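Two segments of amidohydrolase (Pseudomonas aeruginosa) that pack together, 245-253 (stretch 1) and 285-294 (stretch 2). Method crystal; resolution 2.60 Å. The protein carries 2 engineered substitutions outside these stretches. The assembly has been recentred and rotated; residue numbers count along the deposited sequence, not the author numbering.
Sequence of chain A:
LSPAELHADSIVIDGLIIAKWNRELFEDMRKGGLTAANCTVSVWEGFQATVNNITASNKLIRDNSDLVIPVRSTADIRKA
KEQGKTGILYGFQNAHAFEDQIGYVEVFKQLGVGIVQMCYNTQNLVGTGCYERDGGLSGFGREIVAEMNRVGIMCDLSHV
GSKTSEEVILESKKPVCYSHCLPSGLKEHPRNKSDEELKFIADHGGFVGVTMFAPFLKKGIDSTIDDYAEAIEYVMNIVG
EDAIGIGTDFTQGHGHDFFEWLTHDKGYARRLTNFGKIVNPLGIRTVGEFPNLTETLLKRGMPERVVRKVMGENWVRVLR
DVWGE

Stretch 1, residues 245-253: GIGTDFTQG
Stretch 2 285-294: RTVGEFPNLT

A single hydrogen bond spans this otherwise apolar contact, and it runs from backbone to side chain: Val287 N donates to Gln252 OE1 at 2.9 Å with an N-H...O angle of 175°, almost perfectly straight. Gln252 reaches it by extending, chi1 -160° (t) and chi2 173° (t), then turning at chi3 -57°. Its backbone, phi/psi -44/120, sends CA-to-CB toward stretch 2. The amide oxygen thus serves an NH at the start of a 3-10 segment, 287-289, while NE2 is hydrogen-bonded elsewhere in the structure. Gln252 OE1 also lies 3.5 Å from Thr286 CA.

Stretch 1 begins in a strand that includes Ile246 and later runs as loop; stretch 2 goes from loop through the 3-10 turn into a helix that includes Leu293. The register runs in reverse: as stretch 1 advances, its partners step back along stretch 2, with CA-CA distances of 9.9 Å for Ile246-Leu293, 7.2 Å for Phe250-Val287 and 6.9 Å for Gln252-Thr286. The hydrogen bond lies at the narrow end, beside the Phe250 ring.

Phe250 has the largest covered area, 84 of the 385 Å² buried in total. With phi/psi -65/129, chi1 -92° (between wells) and chi2 -53°, the Phe250 ring meets Val287 CG2 over one face, a CH-pi contact 3.9 Å from CG2 to the ring centroid and 26° off the normal. Val287 (phi/psi -53/-43, chi1 t) points sideways, yet Val287 CG2 also comes within 3.2 Å of Gln252 OE1. Obliquely to the ring, Phe250 CZ approaches Thr286 C at 3.5 Å, so the ring packs against backbone as well as side chain.

Phe290 (phi/psi -41/-47, chi1 -122°, chi2 -72°) also starts sideways, but its ring end comes nearer. Phe290 CE2 sits at the edge of the Phe250 ring, 4.0 Å from Phe250 CE2. Ile246 CG2 lies at the Phe290 edge, 4.0 Å from Phe290 CE1, and Thr248 CG2 approaches Phe290 CZ obliquely at 3.4 Å. Ile246 (m, m) also places CD1 3.9 Å from CD2 of Leu293 (t, p), closing the wide end.

Hydrogen bonds within each stretch accompany the contact. Thr248, chi1 p at phi/psi -45/-47, accepts a weak bond at OG1 from Phe250 N, 3.1 Å. In stretch 2, Glu289 OE1 (chi1 -73° (m), chi2 -177° (t), chi3 -75°) accepts from Arg285 N at 2.9 Å and Thr286 N at 3.2 Å, its carboxylate reaching back to the two residues' NH groups, and Phe290 N donates to Val287 O at 2.9 Å.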

# COMPACT_ATOMS: atom_id res chain seq x y z
N GLY A 245 -2.21 0.66 -30.69
CA GLY A 245 -3.66 0.68 -30.73
C GLY A 245 -4.23 1.96 -30.16
O GLY A 245 -3.49 2.90 -29.84
N ILE A 246 -5.56 2.01 -30.02
CA ILE A 246 -6.23 3.19 -29.49
C ILE A 246 -6.66 3.06 -28.04
O ILE A 246 -7.11 1.99 -27.61
CB ILE A 246 -7.47 3.53 -30.35
CG1 ILE A 246 -7.02 4.00 -31.73
CG2 ILE A 246 -8.31 4.61 -29.68
CD1 ILE A 246 -6.07 5.19 -31.69
N GLY A 247 -6.51 4.15 -27.30
CA GLY A 247 -6.91 4.23 -25.90
C GLY A 247 -7.31 5.68 -25.63
O GLY A 247 -6.63 6.41 -24.89
N THR A 248 -8.41 6.11 -26.25
CA THR A 248 -8.90 7.49 -26.14
C THR A 248 -8.90 8.11 -24.76
O THR A 248 -8.47 9.25 -24.59
CB THR A 248 -10.33 7.62 -26.70
OG1 THR A 248 -11.26 7.07 -25.77
CG2 THR A 248 -10.45 6.90 -28.02
N ASP A 249 -9.41 7.38 -23.78
CA ASP A 249 -9.48 7.90 -22.43
C ASP A 249 -10.67 8.86 -22.37
O ASP A 249 -10.59 9.93 -21.76
CB ASP A 249 -8.17 8.61 -22.08
CG ASP A 249 -8.02 8.89 -20.60
OD1 ASP A 249 -8.65 8.18 -19.79
OD2 ASP A 249 -7.24 9.81 -20.23
N PHE A 250 -11.76 8.48 -23.02
CA PHE A 250 -12.98 9.30 -23.03
C PHE A 250 -13.57 9.41 -21.63
O PHE A 250 -13.78 8.40 -20.95
CB PHE A 250 -14.03 8.69 -23.96
CG PHE A 250 -13.98 9.22 -25.37
CD1 PHE A 250 -14.02 10.60 -25.61
CD2 PHE A 250 -13.93 8.35 -26.46
CE1 PHE A 250 -14.01 11.09 -26.92
CE2 PHE A 250 -13.91 8.84 -27.76
CZ PHE A 250 -13.96 10.21 -27.99
N THR A 251 -13.84 10.64 -21.20
CA THR A 251 -14.41 10.90 -19.87
C THR A 251 -15.83 11.45 -20.04
O THR A 251 -16.36 12.13 -19.16
CB THR A 251 -13.56 11.92 -19.11
OG1 THR A 251 -13.60 13.19 -19.78
CG2 THR A 251 -12.12 11.46 -19.03
N GLN A 252 -16.42 11.14 -21.19
CA GLN A 252 -17.75 11.60 -21.56
C GLN A 252 -18.84 11.54 -20.48
O GLN A 252 -19.17 10.48 -19.95
CB GLN A 252 -18.22 10.84 -22.79
CG GLN A 252 -19.34 11.52 -23.53
CD GLN A 252 -19.66 10.84 -24.84
OE1 GLN A 252 -18.79 10.70 -25.70
NE2 GLN A 252 -20.91 10.43 -25.00
N GLY A 253 -19.40 12.71 -20.17
CA GLY A 253 -20.46 12.80 -19.18
C GLY A 253 -20.05 13.20 -17.77
O GLY A 253 -20.89 13.59 -16.97
N ARG A 285 -14.47 14.81 -30.26
CA ARG A 285 -14.85 15.23 -28.91
C ARG A 285 -15.81 14.25 -28.22
O ARG A 285 -15.93 14.25 -27.00
CB ARG A 285 -15.51 16.61 -28.97
CG ARG A 285 -14.61 17.73 -29.42
CD ARG A 285 -13.97 18.44 -28.24
NE ARG A 285 -13.14 19.58 -28.65
CZ ARG A 285 -13.59 20.65 -29.30
NH1 ARG A 285 -14.87 20.75 -29.64
NH2 ARG A 285 -12.76 21.64 -29.60
N THR A 286 -16.49 13.43 -29.01
CA THR A 286 -17.42 12.44 -28.45
C THR A 286 -17.18 11.06 -29.05
O THR A 286 -16.68 10.92 -30.17
CB THR A 286 -18.89 12.83 -28.70
OG1 THR A 286 -19.12 12.94 -30.11
CG2 THR A 286 -19.22 14.14 -28.03
N VAL A 287 -17.55 10.03 -28.29
CA VAL A 287 -17.39 8.66 -28.73
C VAL A 287 -18.03 8.47 -30.10
O VAL A 287 -17.45 7.83 -30.98
CB VAL A 287 -18.02 7.69 -27.72
CG1 VAL A 287 -17.79 6.25 -28.16
CG2 VAL A 287 -17.43 7.92 -26.34
N GLY A 288 -19.22 9.02 -30.27
CA GLY A 288 -19.92 8.89 -31.54
C GLY A 288 -19.17 9.38 -32.76
O GLY A 288 -19.62 9.21 -33.89
N GLU A 289 -18.01 10.00 -32.54
CA GLU A 289 -17.20 10.51 -33.64
C GLU A 289 -16.00 9.63 -33.97
O GLU A 289 -15.19 10.00 -34.83
CB GLU A 289 -16.70 11.92 -33.31
CG GLU A 289 -17.75 13.00 -33.37
CD GLU A 289 -17.16 14.36 -33.10
OE1 GLU A 289 -16.87 14.65 -31.93
OE2 GLU A 289 -16.98 15.14 -34.07
N PHE A 290 -15.90 8.49 -33.30
CA PHE A 290 -14.80 7.55 -33.52
C PHE A 290 -14.41 7.40 -35.00
O PHE A 290 -13.23 7.45 -35.36
CB PHE A 290 -15.15 6.18 -32.94
CG PHE A 290 -14.17 5.69 -31.91
CD1 PHE A 290 -12.90 5.25 -32.28
CD2 PHE A 290 -14.50 5.69 -30.55
CE1 PHE A 290 -11.98 4.82 -31.33
CE2 PHE A 290 -13.59 5.26 -29.59
CZ PHE A 290 -12.33 4.83 -29.98
N PRO A 291 -15.41 7.22 -35.89
CA PRO A 291 -15.11 7.06 -37.32
C PRO A 291 -14.26 8.14 -38.00
O PRO A 291 -13.74 7.91 -39.09
CB PRO A 291 -16.50 6.91 -37.95
CG PRO A 291 -17.43 7.52 -36.95
CD PRO A 291 -16.85 7.09 -35.64
N ASN A 292 -14.11 9.30 -37.38
CA ASN A 292 -13.29 10.36 -37.98
C ASN A 292 -11.81 10.03 -37.85
O ASN A 292 -10.97 10.62 -38.53
CB ASN A 292 -13.55 11.69 -37.29
CG ASN A 292 -14.98 12.14 -37.41
OD1 ASN A 292 -15.37 13.16 -36.85
ND2 ASN A 292 -15.78 11.37 -38.14
N LEU A 293 -11.50 9.08 -36.96
CA LEU A 293 -10.13 8.67 -36.73
C LEU A 293 -9.68 7.69 -37.80
O LEU A 293 -8.51 7.63 -38.17
CB LEU A 293 -10.02 8.06 -35.33
CG LEU A 293 -8.62 7.75 -34.80
CD1 LEU A 293 -7.68 8.92 -35.06
CD2 LEU A 293 -8.72 7.47 -33.31
N THR A 294 -10.63 6.91 -38.31
CA THR A 294 -10.33 5.95 -39.37
C THR A 294 -10.12 6.75 -40.64
O THR A 294 -9.15 6.55 -41.37
CB THR A 294 -11.50 4.96 -39.57
OG1 THR A 294 -11.60 4.12 -38.41
CG2 THR A 294 -11.28 4.10 -40.80